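Local coordinates for putative hemin storage protein (Bordetella bronchiseptica, PDB 6AU1) that cleaves deacetylated poly-beta-1,6-N-acetylglucosamine, a polysaccharide of bacterial biofilms, through the glycoside hydrolase domain that makes up this chain, at residues Y249-L253 with P254-K258; M266-P269 with N270-G273; W93-V96 with L97-S100. All coordinates share one frame; numbering follows the deposited sequence.

Contact 1: Y249-L253 with P254-K258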
# COMPACT_ATOMS: atom_id res chain seq x y z
N TYR A 249 -12.15 7.41 -5.33
CA TYR A 249 -11.00 6.66 -4.82
C TYR A 249 -11.39 5.51 -3.90
O TYR A 249 -10.68 4.50 -3.85
CB TYR A 249 -10.05 7.60 -4.06
CG TYR A 249 -9.05 8.33 -4.93
CD1 TYR A 249 -9.40 9.49 -5.61
CD2 TYR A 249 -7.74 7.86 -5.06
CE1 TYR A 249 -8.48 10.17 -6.40
CE2 TYR A 249 -6.81 8.54 -5.84
CZ TYR A 249 -7.18 9.69 -6.50
OH TYR A 249 -6.28 10.37 -7.28
N GLY A 250 -12.46 5.66 -3.13
CA GLY A 250 -12.80 4.62 -2.17
C GLY A 250 -11.85 4.62 -0.99
O GLY A 250 -11.66 3.59 -0.32
N GLN A 251 -11.24 5.77 -0.74
CA GLN A 251 -10.33 5.97 0.40
C GLN A 251 -10.66 7.30 1.07
O GLN A 251 -11.20 8.19 0.42
CB GLN A 251 -8.88 5.98 -0.05
CG GLN A 251 -8.43 4.76 -0.86
CD GLN A 251 -6.96 4.82 -1.18
OE1 GLN A 251 -6.35 5.88 -1.15
NE2 GLN A 251 -6.38 3.67 -1.51
N SER A 252 -10.31 7.44 2.34
CA SER A 252 -10.69 8.61 3.14
C SER A 252 -9.71 8.80 4.29
O SER A 252 -9.40 7.84 4.97
CB SER A 252 -12.11 8.44 3.69
OG SER A 252 -12.34 9.30 4.78
N LEU A 253 -9.24 10.02 4.52
CA LEU A 253 -8.29 10.24 5.61
C LEU A 253 -8.93 10.04 6.99
O LEU A 253 -8.37 9.31 7.81
CB LEU A 253 -7.64 11.62 5.51
CG LEU A 253 -6.69 11.97 6.66
CD1 LEU A 253 -5.58 10.92 6.80
CD2 LEU A 253 -6.10 13.36 6.43
N PRO A 254 -10.10 10.65 7.25
CA PRO A 254 -10.70 10.45 8.58
C PRO A 254 -10.99 8.98 8.91
O PRO A 254 -10.74 8.54 10.04
CB PRO A 254 -12.01 11.23 8.51
CG PRO A 254 -11.80 12.23 7.46
CD PRO A 254 -10.88 11.63 6.46
N GLU A 255 -11.52 8.25 7.94
CA GLU A 255 -11.87 6.85 8.15
C GLU A 255 -10.61 6.00 8.31
O GLU A 255 -10.60 5.06 9.11
CB GLU A 255 -12.72 6.32 7.00
CG GLU A 255 -14.10 6.98 6.91
CD GLU A 255 -14.95 6.74 8.15
OE1 GLU A 255 -14.92 5.61 8.68
OE2 GLU A 255 -15.64 7.68 8.59
N PHE A 256 -9.56 6.32 7.56
CA PHE A 256 -8.29 5.59 7.69
C PHE A 256 -7.71 5.82 9.07
O PHE A 256 -7.21 4.89 9.72
CB PHE A 256 -7.27 6.02 6.63
CG PHE A 256 -7.39 5.29 5.31
CD1 PHE A 256 -8.63 4.88 4.82
CD2 PHE A 256 -6.26 5.03 4.55
CE1 PHE A 256 -8.72 4.21 3.59
CE2 PHE A 256 -6.35 4.35 3.33
CZ PHE A 256 -7.59 3.97 2.84
N LEU A 257 -7.76 7.07 9.53
CA LEU A 257 -7.17 7.40 10.83
C LEU A 257 -7.87 6.67 11.96
O LEU A 257 -7.26 6.37 12.99
CB LEU A 257 -7.23 8.92 11.08
CG LEU A 257 -6.23 9.78 10.31
CD1 LEU A 257 -6.58 11.27 10.42
CD2 LEU A 257 -4.80 9.52 10.78
N LYS A 258 -9.16 6.37 11.76
CA LYS A 258 -9.94 5.68 12.78
C LYS A 258 -9.64 4.19 12.84
O LYS A 258 -9.87 3.55 13.87
CB LYS A 258 -11.44 5.90 12.53
CG LYS A 258 -11.95 7.26 12.94
CD LYS A 258 -13.33 7.55 12.36
CE LYS A 258 -14.32 6.44 12.67
NZ LYS A 258 -15.67 6.74 12.11
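Ser252 and Phe256 meet where a loop turns into a helix, and two backbone bonds and a weak cap hold the start of that helix. Phe256 N donates to Ser252 O over 3.0 Å. One residue on, Leu257 N reaches Leu253 O at 2.9 Å. Ser252 is the N-cap. Its hydroxyl is anti to the backbone N (chi1 161°), which carries OG to the helix end, where it accepts from Glu255 N; that capping bond is straight but weak, at 3.4 Å. OG also rests 3.2 Å from Pro254 CD and close to the CG of Glu255. Pro254, in the first turn, has no N-H that would need an acceptor.

The Phe256 ring, its CG anti to the carbonyl carbon (chi1 -86°), lies back along the loop. CD1 comes within 3.1 Å of Ser252 O, and the CZ corner lies against Gln251 CB at 3.7 Å, with the amide plane 52° from the ring. Leu253 CD1 also packs against Leu257 CG at 3.7 Å, one helical turn apart. The second shell fixes these groups. Gln251, extended beyond CG, bonds through OE1 to Tyr236 N and through NE2 to Ala163 O, while Ser252 OG has a further weak bond with Glu246. Gly250, with positive phi, is the first residue to leave helical geometry after helix 246-249.

The turn thus joins helix 246-249 to helix 253-259. Gln251, Leu253 and Phe256 lean on barrel strand 230-235, and Ser252 and Glu255 pack against helix 195-223.

Contact 2: M266-P269 with N270-G273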
# COMPACT_ATOMS: atom_id res chain seq x y z
N MET A 266 0.76 8.87 0.52
CA MET A 266 1.71 8.95 -0.57
C MET A 266 1.97 10.42 -0.93
O MET A 266 1.31 11.02 -1.79
CB MET A 266 1.22 8.10 -1.75
CG MET A 266 1.21 6.62 -1.33
SD MET A 266 0.64 5.41 -2.53
CE MET A 266 -1.07 5.90 -2.68
N ALA A 267 2.94 10.99 -0.22
CA ALA A 267 3.26 12.42 -0.29
C ALA A 267 4.27 12.64 -1.40
O ALA A 267 5.46 12.87 -1.16
CB ALA A 267 3.81 12.90 1.06
N MET A 268 3.78 12.53 -2.63
CA MET A 268 4.63 12.39 -3.80
C MET A 268 4.23 13.37 -4.90
O MET A 268 3.56 12.99 -5.87
CB MET A 268 4.56 10.95 -4.31
CG MET A 268 5.03 9.92 -3.27
SD MET A 268 4.86 8.22 -3.87
CE MET A 268 5.53 7.28 -2.49
N PRO A 269 4.63 14.65 -4.75
CA PRO A 269 4.22 15.70 -5.69
C PRO A 269 4.72 15.46 -7.12
O PRO A 269 4.05 15.86 -8.06
CB PRO A 269 4.85 16.98 -5.09
CG PRO A 269 5.93 16.49 -4.16
CD PRO A 269 5.42 15.18 -3.62
N ASN A 270 5.88 14.81 -7.28
CA ASN A 270 6.38 14.48 -8.61
C ASN A 270 5.43 13.51 -9.33
O ASN A 270 5.04 13.76 -10.48
CB ASN A 270 7.79 13.87 -8.49
CG ASN A 270 8.52 13.83 -9.81
OD1 ASN A 270 8.20 13.03 -10.69
ND2 ASN A 270 9.55 14.66 -9.94
N MET A 271 5.06 12.42 -8.67
CA MET A 271 4.08 11.47 -9.20
C MET A 271 2.74 12.14 -9.48
O MET A 271 2.06 11.82 -10.46
CB MET A 271 3.88 10.29 -8.24
CG MET A 271 2.69 9.40 -8.63
SD MET A 271 1.80 8.67 -7.23
CE MET A 271 2.64 7.10 -7.07
N GLU A 272 2.36 13.07 -8.60
CA GLU A 272 1.07 13.75 -8.70
C GLU A 272 1.06 14.83 -9.78
O GLU A 272 -0.01 15.29 -10.19
CB GLU A 272 0.68 14.36 -7.35
CG GLU A 272 0.29 13.35 -6.28
CD GLU A 272 -1.12 12.81 -6.47
OE1 GLU A 272 -1.94 13.51 -7.10
OE2 GLU A 272 -1.40 11.70 -5.98
N GLY A 273 2.24 15.23 -10.24
CA GLY A 273 2.33 16.24 -11.28
C GLY A 273 2.13 17.65 -10.74
O GLY A 273 1.62 18.53 -11.44
O HOH W 1 -0.74 10.19 -3.75
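The peptide plane joining Met268 to Pro269 holds the bond from Glu272: Glu272 N donates to Met268 O over 3.0 Å, in the carbonyl plane. Glu272 CG, set anti to its own carbonyl carbon (chi1 -71°), sits 3.3 Å from the same Met268 O, and a bend at chi2 then turns the carboxylate away. One carboxylate oxygen, OE2, accepts from a water 2.8 Å away, and the same water donates to Met266 O at 3.0 Å. The bridge ties the acid to the end of the strand without direct contact between the two residues. The puckered Pro269 ring lies against Trp280 and Met281 of helix 277-290.

This is the turn that follows strand 262-266 of the TIM barrel, at the C-terminal end of the strands, where enzymes of this fold carry their active sites. Ala267 centres an inverse gamma turn, its weak bond running from Met268 N to Met266 O. A short, weakly bonded helix about 270-272 comes next, and Gly273, with positive phi, closes it in a Schellman motif; Gly273 N donates to Asn270 O at 3.2 Å.

Met268 and Met271 make the apolar contact across the turn. They touch first at their roots, CB to CB 4.0 Å, and again farther out, where Met271 CE lies 4.1 Å from Met268 SD. Met268 runs extended, whereas Met271 is bent at chi2 (-146°) and chi3 (-93°), which brings its terminal methyl round to the sulfur. Met271 N is held by the side chain of Gln302, on strand 297-305, which Met268 also touches.

Contact 3: W93-V96 with L97-S100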
# COMPACT_ATOMS: atom_id res chain seq x y z
N TRP A 93 4.11 -6.07 2.98
CA TRP A 93 3.38 -5.21 2.05
C TRP A 93 2.72 -6.12 1.00
O TRP A 93 3.41 -6.80 0.24
CB TRP A 93 4.35 -4.19 1.44
CG TRP A 93 3.90 -3.43 0.24
CD1 TRP A 93 2.62 -3.05 -0.08
CD2 TRP A 93 4.74 -2.97 -0.82
NE1 TRP A 93 2.63 -2.37 -1.28
CE2 TRP A 93 3.91 -2.31 -1.75
CE3 TRP A 93 6.12 -3.04 -1.07
CZ2 TRP A 93 4.41 -1.73 -2.92
CZ3 TRP A 93 6.62 -2.47 -2.24
CH2 TRP A 93 5.76 -1.82 -3.15
N LEU A 94 1.39 -6.15 0.98
CA LEU A 94 0.66 -7.09 0.12
C LEU A 94 -0.55 -6.38 -0.49
O LEU A 94 -1.10 -5.49 0.14
CB LEU A 94 0.22 -8.31 0.95
CG LEU A 94 -0.07 -9.67 0.31
CD1 LEU A 94 1.13 -10.18 -0.48
CD2 LEU A 94 -0.50 -10.67 1.39
N PRO A 95 -0.97 -6.79 -1.69
CA PRO A 95 -2.21 -6.24 -2.25
C PRO A 95 -3.41 -6.60 -1.40
O PRO A 95 -3.40 -7.60 -0.69
CB PRO A 95 -2.31 -6.92 -3.63
CG PRO A 95 -0.91 -7.38 -3.94
CD PRO A 95 -0.34 -7.77 -2.59
N VAL A 96 -4.45 -5.79 -1.49
CA VAL A 96 -5.70 -6.09 -0.85
C VAL A 96 -6.58 -6.92 -1.79
O VAL A 96 -7.30 -7.83 -1.36
CB VAL A 96 -6.43 -4.80 -0.44
CG1 VAL A 96 -7.75 -5.13 0.28
CG2 VAL A 96 -5.52 -3.94 0.47
N LEU A 97 -6.54 -6.57 -3.08
CA LEU A 97 -7.46 -7.13 -4.08
C LEU A 97 -6.79 -7.74 -5.31
O LEU A 97 -7.33 -8.69 -5.89
CB LEU A 97 -8.41 -6.04 -4.59
CG LEU A 97 -9.25 -5.28 -3.56
CD1 LEU A 97 -10.10 -4.27 -4.32
CD2 LEU A 97 -10.11 -6.25 -2.75
N THR A 98 -5.64 -7.20 -5.73
CA THR A 98 -5.06 -7.62 -7.01
C THR A 98 -4.24 -8.91 -6.89
O THR A 98 -3.05 -8.88 -6.57
CB THR A 98 -4.14 -6.54 -7.64
OG1 THR A 98 -3.06 -6.23 -6.75
CG2 THR A 98 -4.93 -5.27 -7.96
N PHE A 99 -4.92 -10.03 -7.12
CA PHE A 99 -4.28 -11.34 -7.23
C PHE A 99 -4.79 -12.00 -8.48
O PHE A 99 -5.98 -12.31 -8.57
CB PHE A 99 -4.57 -12.19 -6.00
CG PHE A 99 -4.09 -11.58 -4.72
CD1 PHE A 99 -2.77 -11.76 -4.31
CD2 PHE A 99 -4.94 -10.79 -3.96
CE1 PHE A 99 -2.32 -11.17 -3.12
CE2 PHE A 99 -4.50 -10.20 -2.78
CZ PHE A 99 -3.18 -10.40 -2.36
N SER A 100 -3.91 -12.19 -9.46
CA SER A 100 -4.31 -12.79 -10.73
C SER A 100 -4.16 -14.30 -10.65
O SER A 100 -3.19 -14.88 -11.16
CB SER A 100 -3.49 -12.19 -11.88
OG SER A 100 -3.80 -10.81 -12.04
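Pro95 lies over a face of the Phe99 ring, a CH-pi contact in which CB stands 4.3 Å from the ring centroid and 30° off the normal, so it sits off-centre, toward CZ. Other packing contacts extend the patch. Leu94 CG meets the ring from the edge, 4.2 Å from CZ, its side chain running at about a right angle to that of Phe99. Thr98 OG1, placed between its own N and carbonyl carbon (chi1 60°), touches Pro95 CB at 3.3 Å. Farther along the turn, Val96 CG1 packs on Leu97 CD2 at 4.0 Å.

Carbonyl oxygens take up part of the same rim. Pro95 O is 3.3 Å from Phe99 CZ, near the ring plane, and Val96 O lies in that plane, 3.9 Å from CE2. The positively polarised ring hydrogens thus probably face two oxygens. Pro95 O has a proper partner besides, the hydroxyl of Tyr145.

No hydrogen bond crosses between the two halves of the turn. Asp162 gathers three successive amides on its carboxylate, accepting from Val96 N through OD1 and from Leu97 N and Thr98 N through OD2, which probably helps to hold the bend. A weak bond runs from Phe99 N to Leu97 O.

The bend leaves the end of barrel strand 89-94. Phe99 and Leu94 pack on helix 135-151, Val96 and Leu97 on Phe212 of helix 195-223, and Val96 also on strand 156-159.

All three contacts belong to one TIM barrel, the glycoside hydrolase domain, and come along the chain in the order contact 3, contact 1, contact 2. Contact 3 follows strand 89-94 and contact 2 follows strand 262-266, while contact 1 lies in the connection between strands 230-235 and 262-266. Their centres stand about 18 Å (1 and 2), 19 Å (1 and 3) and 22 Å (2 and 3) apart, and none touches another. Contacts 1 and 3 share helix 195-223 as a neighbour. Contacts 2 and 3 lie just past the C-terminal ends of their strands, the side on which TIM-barrel enzymes carry their active sites, so these turns probably help to form that face.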